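Copper-containing nitrite reductase (Thermus scotoductus, PDB 6HBE) probably reduces nitrite to nitric oxide with electrons from cytochrome c, as a homotrimeric three-domain copper enzyme of the multicopper oxidase family. Local coordinates at residues C[150-162]-C[285-297]. Sequence-based numbering, arbitrary orientation.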
loop_
_atom_site.group_PDB
_atom_site.type_symbol
_atom_site.label_atom_id
_atom_site.label_comp_id
_atom_site.label_asym_id
_atom_site.label_seq_id
_atom_site.Cartn_x
_atom_site.Cartn_y
_atom_site.Cartn_z
ATOM N N ARG C 150 0.035 -26.016 32.597
ATOM C CA ARG C 150 -0.508 -26.920 31.579
ATOM C C ARG C 150 -0.463 -26.269 30.210
ATOM O O ARG C 150 -0.377 -25.037 30.112
ATOM C CB ARG C 150 -1.955 -27.299 31.876
ATOM C CG ARG C 150 -2.925 -26.130 31.834
ATOM C CD ARG C 150 -4.251 -26.475 32.475
ATOM N NE ARG C 150 -5.053 -25.278 32.741
ATOM C CZ ARG C 150 -5.824 -24.647 31.856
ATOM N NH1 ARG C 150 -5.914 -25.052 30.585
ATOM N NH2 ARG C 150 -6.503 -23.582 32.252
ATOM N N GLY C 151 -0.569 -27.106 29.185
ATOM C CA GLY C 151 -0.535 -26.656 27.806
ATOM C C GLY C 151 -1.875 -26.139 27.335
ATOM O O GLY C 151 -2.865 -26.196 28.072
ATOM N N PRO C 152 -1.918 -25.602 26.106
ATOM C CA PRO C 152 -3.145 -24.986 25.611
ATOM C C PRO C 152 -4.305 -25.958 25.559
ATOM O O PRO C 152 -4.090 -27.133 25.277
ATOM C CB PRO C 152 -2.785 -24.565 24.179
ATOM C CG PRO C 152 -1.300 -24.423 24.167
ATOM C CD PRO C 152 -0.771 -25.400 25.198
ATOM N N ASP C 153 -5.514 -25.468 25.794
ATOM C CA ASP C 153 -6.718 -26.228 25.509
ATOM C C ASP C 153 -6.967 -26.406 24.010
ATOM O O ASP C 153 -7.487 -27.423 23.609
ATOM C CB ASP C 153 -7.929 -25.578 26.195
ATOM C CG ASP C 153 -7.782 -25.555 27.721
ATOM O OD1 ASP C 153 -7.588 -26.632 28.310
ATOM O OD2 ASP C 153 -7.809 -24.477 28.333
ATOM N N LEU C 154 -6.599 -25.422 23.180
ATOM C CA LEU C 154 -6.621 -25.579 21.722
ATOM C C LEU C 154 -5.507 -24.708 21.083
ATOM O O LEU C 154 -5.320 -23.549 21.474
ATOM C CB LEU C 154 -7.988 -25.182 21.168
ATOM C CG LEU C 154 -8.295 -25.383 19.684
ATOM C CD1 LEU C 154 -8.215 -26.837 19.197
ATOM C CD2 LEU C 154 -9.672 -24.826 19.405
ATOM N N LYS C 155 -4.778 -25.300 20.133
ATOM C CA LYS C 155 -3.804 -24.582 19.285
ATOM C C LYS C 155 -4.441 -24.285 17.937
ATOM O O LYS C 155 -5.077 -25.158 17.340
ATOM C CB LYS C 155 -2.548 -25.421 19.097
ATOM C CG LYS C 155 -1.745 -25.609 20.381
ATOM C CD LYS C 155 -0.554 -26.527 20.123
ATOM C CE LYS C 155 0.423 -26.524 21.303
ATOM N NZ LYS C 155 1.589 -27.402 21.021
ATOM N N LEU C 156 -4.239 -23.056 17.453
ATOM C CA LEU C 156 -4.782 -22.592 16.191
ATOM C C LEU C 156 -3.579 -22.086 15.373
ATOM O O LEU C 156 -2.860 -21.206 15.843
ATOM C CB LEU C 156 -5.757 -21.453 16.419
ATOM C CG LEU C 156 -6.974 -21.719 17.324
ATOM C CD1 LEU C 156 -7.806 -20.457 17.416
ATOM C CD2 LEU C 156 -7.835 -22.856 16.784
ATOM N N TYR C 157 -3.379 -22.664 14.193
ATOM C CA TYR C 157 -2.297 -22.282 13.264
ATOM C C TYR C 157 -2.923 -21.587 12.058
ATOM O O TYR C 157 -3.773 -22.184 11.346
ATOM C CB TYR C 157 -1.492 -23.507 12.854
ATOM C CG TYR C 157 -0.815 -24.292 13.989
ATOM C CD1 TYR C 157 -1.478 -25.354 14.619
ATOM C CD2 TYR C 157 0.494 -24.065 14.343
ATOM C CE1 TYR C 157 -0.871 -26.124 15.600
ATOM C CE2 TYR C 157 1.120 -24.835 15.313
ATOM C CZ TYR C 157 0.414 -25.871 15.952
ATOM O OH TYR C 157 0.998 -26.650 16.935
ATOM N N ILE C 158 -2.532 -20.323 11.831
ATOM C CA ILE C 158 -3.184 -19.469 10.822
ATOM C C ILE C 158 -2.160 -18.787 9.880
ATOM O O ILE C 158 -1.267 -18.093 10.357
ATOM C CB ILE C 158 -3.981 -18.322 11.522
ATOM C CG1 ILE C 158 -5.033 -18.863 12.514
ATOM C CG2 ILE C 158 -4.666 -17.424 10.483
ATOM C CD1 ILE C 158 -6.269 -19.412 11.842
ATOM N N ILE C 159 -2.343 -18.934 8.569
ATOM C CA ILE C 159 -1.624 -18.124 7.567
ATOM C C ILE C 159 -2.596 -17.150 6.945
ATOM O O ILE C 159 -3.714 -17.549 6.596
ATOM C CB ILE C 159 -0.973 -18.993 6.465
ATOM C CG1 ILE C 159 0.332 -19.597 7.007
ATOM C CG2 ILE C 159 -0.708 -18.203 5.191
ATOM C CD1 ILE C 159 0.965 -20.675 6.132
ATOM N N GLN C 160 -2.163 -15.893 6.834
ATOM C CA GLN C 160 -2.793 -14.905 5.982
ATOM C C GLN C 160 -2.060 -14.793 4.658
ATOM O O GLN C 160 -0.847 -14.642 4.659
ATOM C CB GLN C 160 -2.843 -13.525 6.678
ATOM C CG GLN C 160 -3.617 -12.488 5.861
ATOM C CD GLN C 160 -3.718 -11.127 6.556
ATOM O OE1 GLN C 160 -4.054 -11.024 7.755
ATOM N NE2 GLN C 160 -3.391 -10.069 5.809
ATOM N N SER C 161 -2.790 -14.767 3.542
ATOM C CA SER C 161 -2.158 -14.681 2.215
ATOM C C SER C 161 -3.093 -14.016 1.210
ATOM O O SER C 161 -4.311 -13.962 1.419
ATOM C CB SER C 161 -1.736 -16.077 1.705
ATOM O OG SER C 161 -2.857 -16.902 1.398
ATOM N N GLU C 162 -2.498 -13.524 0.119
ATOM C CA GLU C 162 -3.175 -12.759 -0.935
ATOM C C GLU C 162 -3.259 -13.554 -2.227
ATOM O O GLU C 162 -2.417 -14.409 -2.472
ATOM C CB GLU C 162 -2.385 -11.445 -1.220
ATOM C CG GLU C 162 -2.225 -10.518 -0.008
ATOM C CD GLU C 162 -0.897 -9.767 0.058
ATOM O OE1 GLU C 162 -0.208 -9.523 -1.004
ATOM O OE2 GLU C 162 -0.496 -9.451 1.235
ATOM N N ASP C 285 -20.579 -25.990 26.288
ATOM C CA ASP C 285 -20.550 -27.457 26.014
ATOM C C ASP C 285 -19.731 -27.850 24.758
ATOM O O ASP C 285 -19.891 -28.958 24.227
ATOM C CB ASP C 285 -21.997 -28.017 25.945
ATOM C CG ASP C 285 -22.884 -27.299 24.915
ATOM O OD1 ASP C 285 -22.384 -26.413 24.175
ATOM O OD2 ASP C 285 -24.103 -27.614 24.866
ATOM N N ALA C 286 -18.847 -26.962 24.283
ATOM C CA ALA C 286 -18.212 -27.170 22.976
ATOM C C ALA C 286 -17.259 -28.367 23.024
ATOM O O ALA C 286 -16.430 -28.478 23.945
ATOM C CB ALA C 286 -17.448 -25.918 22.537
ATOM N N PRO C 287 -17.326 -29.248 22.004
ATOM C CA PRO C 287 -16.375 -30.344 21.952
ATOM C C PRO C 287 -14.974 -29.854 21.672
ATOM O O PRO C 287 -14.790 -28.785 21.067
ATOM C CB PRO C 287 -16.881 -31.191 20.789
ATOM C CG PRO C 287 -17.518 -30.201 19.890
ATOM C CD PRO C 287 -18.212 -29.246 20.833
ATOM N N ARG C 288 -13.992 -30.602 22.154
ATOM C CA ARG C 288 -12.624 -30.355 21.782
ATOM C C ARG C 288 -12.303 -30.896 20.368
ATOM O O ARG C 288 -12.135 -32.105 20.163
ATOM C CB ARG C 288 -11.695 -30.944 22.818
ATOM C CG ARG C 288 -10.273 -30.461 22.679
ATOM C CD ARG C 288 -10.175 -28.957 22.883
ATOM N NE ARG C 288 -10.635 -28.533 24.217
ATOM C CZ ARG C 288 -11.209 -27.355 24.523
ATOM N NH1 ARG C 288 -11.493 -26.439 23.582
ATOM N NH2 ARG C 288 -11.534 -27.096 25.797
ATOM N N ILE C 289 -12.270 -29.997 19.382
ATOM C CA ILE C 289 -12.000 -30.405 18.004
ATOM C C ILE C 289 -10.509 -30.605 17.785
ATOM O O ILE C 289 -9.694 -30.177 18.615
ATOM C CB ILE C 289 -12.565 -29.417 16.980
ATOM C CG1 ILE C 289 -11.903 -28.018 17.097
ATOM C CG2 ILE C 289 -14.079 -29.364 17.116
ATOM C CD1 ILE C 289 -11.868 -27.301 15.757
ATOM N N PRO C 290 -10.143 -31.265 16.680
ATOM C CA PRO C 290 -8.706 -31.340 16.371
ATOM C C PRO C 290 -8.112 -29.952 16.041
ATOM O O PRO C 290 -8.839 -29.063 15.570
ATOM C CB PRO C 290 -8.651 -32.239 15.131
ATOM C CG PRO C 290 -10.021 -32.811 14.954
ATOM C CD PRO C 290 -10.972 -31.895 15.629
ATOM N N GLU C 291 -6.819 -29.790 16.300
ATOM C CA GLU C 291 -6.120 -28.525 16.047
ATOM C C GLU C 291 -6.340 -27.986 14.631
ATOM O O GLU C 291 -6.412 -28.737 13.650
ATOM C CB GLU C 291 -4.636 -28.641 16.377
ATOM C CG GLU C 291 -3.857 -29.586 15.496
ATOM C CD GLU C 291 -2.368 -29.641 15.819
ATOM O OE1 GLU C 291 -1.979 -29.354 16.968
ATOM O OE2 GLU C 291 -1.600 -29.962 14.890
ATOM N N VAL C 292 -6.428 -26.669 14.525
ATOM C CA VAL C 292 -6.650 -25.998 13.237
ATOM C C VAL C 292 -5.269 -25.863 12.594
ATOM O O VAL C 292 -4.406 -25.160 13.131
ATOM C CB VAL C 292 -7.332 -24.635 13.423
ATOM C CG1 VAL C 292 -7.438 -23.867 12.092
ATOM C CG2 VAL C 292 -8.731 -24.843 13.998
ATOM N N ARG C 293 -5.058 -26.588 11.500
ATOM C CA ARG C 293 -3.783 -26.584 10.763
ATOM C C ARG C 293 -3.744 -25.444 9.709
ATOM O O ARG C 293 -4.769 -25.115 9.044
ATOM C CB ARG C 293 -3.572 -27.943 10.063
ATOM C CG ARG C 293 -3.614 -29.159 10.994
ATOM C CD ARG C 293 -3.600 -30.487 10.236
ATOM N NE ARG C 293 -2.337 -30.648 9.528
ATOM C CZ ARG C 293 -1.157 -30.937 10.076
ATOM N NH1 ARG C 293 -1.027 -31.215 11.362
ATOM N NH2 ARG C 293 -0.085 -31.002 9.284
ATOM N N ALA C 294 -2.545 -24.936 9.458
ATOM C CA ALA C 294 -2.370 -23.809 8.535
ATOM C C ALA C 294 -2.166 -24.318 7.122
ATOM O O ALA C 294 -1.092 -24.112 6.526
ATOM C CB ALA C 294 -1.220 -22.953 8.979
ATOM N N GLU C 295 -3.231 -24.913 6.563
ATOM C CA GLU C 295 -3.180 -25.667 5.303
ATOM C C GLU C 295 -4.430 -25.354 4.517
ATOM O O GLU C 295 -5.539 -25.275 5.091
ATOM C CB GLU C 295 -3.108 -27.186 5.566
ATOM C CG GLU C 295 -1.811 -27.647 6.220
ATOM C CD GLU C 295 -1.770 -29.115 6.640
ATOM O OE1 GLU C 295 -2.840 -29.763 6.775
ATOM O OE2 GLU C 295 -0.644 -29.618 6.947
ATOM N N GLY C 296 -4.261 -25.144 3.227
ATOM C CA GLY C 296 -5.382 -24.932 2.297
ATOM C C GLY C 296 -6.240 -26.179 2.096
ATOM O O GLY C 296 -5.846 -27.277 2.462
ATOM N N VAL C 297 -7.402 -25.991 1.478
ATOM C CA VAL C 297 -8.263 -27.095 1.048
ATOM C C VAL C 297 -7.580 -27.741 -0.176
ATOM O O VAL C 297 -7.137 -27.008 -1.079
ATOM C CB VAL C 297 -9.652 -26.595 0.590
ATOM C CG1 VAL C 297 -10.536 -27.765 0.136
ATOM C CG2 VAL C 297 -10.351 -25.796 1.701
HETATM O O HOH W 1 0.639 -29.116 17.024
#
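Tyr157 N donates to Val292 O (2.9 Å) and Val292 N returns a weak, long bond to Lys155 O (3.5 Å). This is a single parallel bridge, Leu156 to Val292, between strand 154-163 and the irregular chain linking strands 277-282 and 309-311. Packing is tight around it. Leu156 CD2 presses on Val292 CG2 (3.5 Å), the two side chains crossing at a slant. The Tyr157 ring, its CG anti to its own carbonyl carbon (chi1 -59°), turns an edge to Val292 O, which lies in the ring plane, 3.3 Å from Tyr157 CD1. Beyond it, the Ala294 methyl packs on Tyr157 CB, and Met133 of strand 131-137, in the preceding cupredoxin domain, touches both Ala294 and Ile159. Two places are looser and more polar. At the rim of the tyrosine face, Glu291 extends to the ring edge, its carboxylate turned 67° from the ring, and one water joins its OE1 to Tyr157 OH. At the strand's start, Arg288, bent at chi2 and chi3, lays a guanidinium face over Asp153 O; its NH1 is salt-bridged to Asp198, while Asp153 OD2 takes Arg150 NH1 and Tyr199 N. No direct salt bridge crosses, so one good and one weak backbone bond, apolar contacts and a water link join linker to strand.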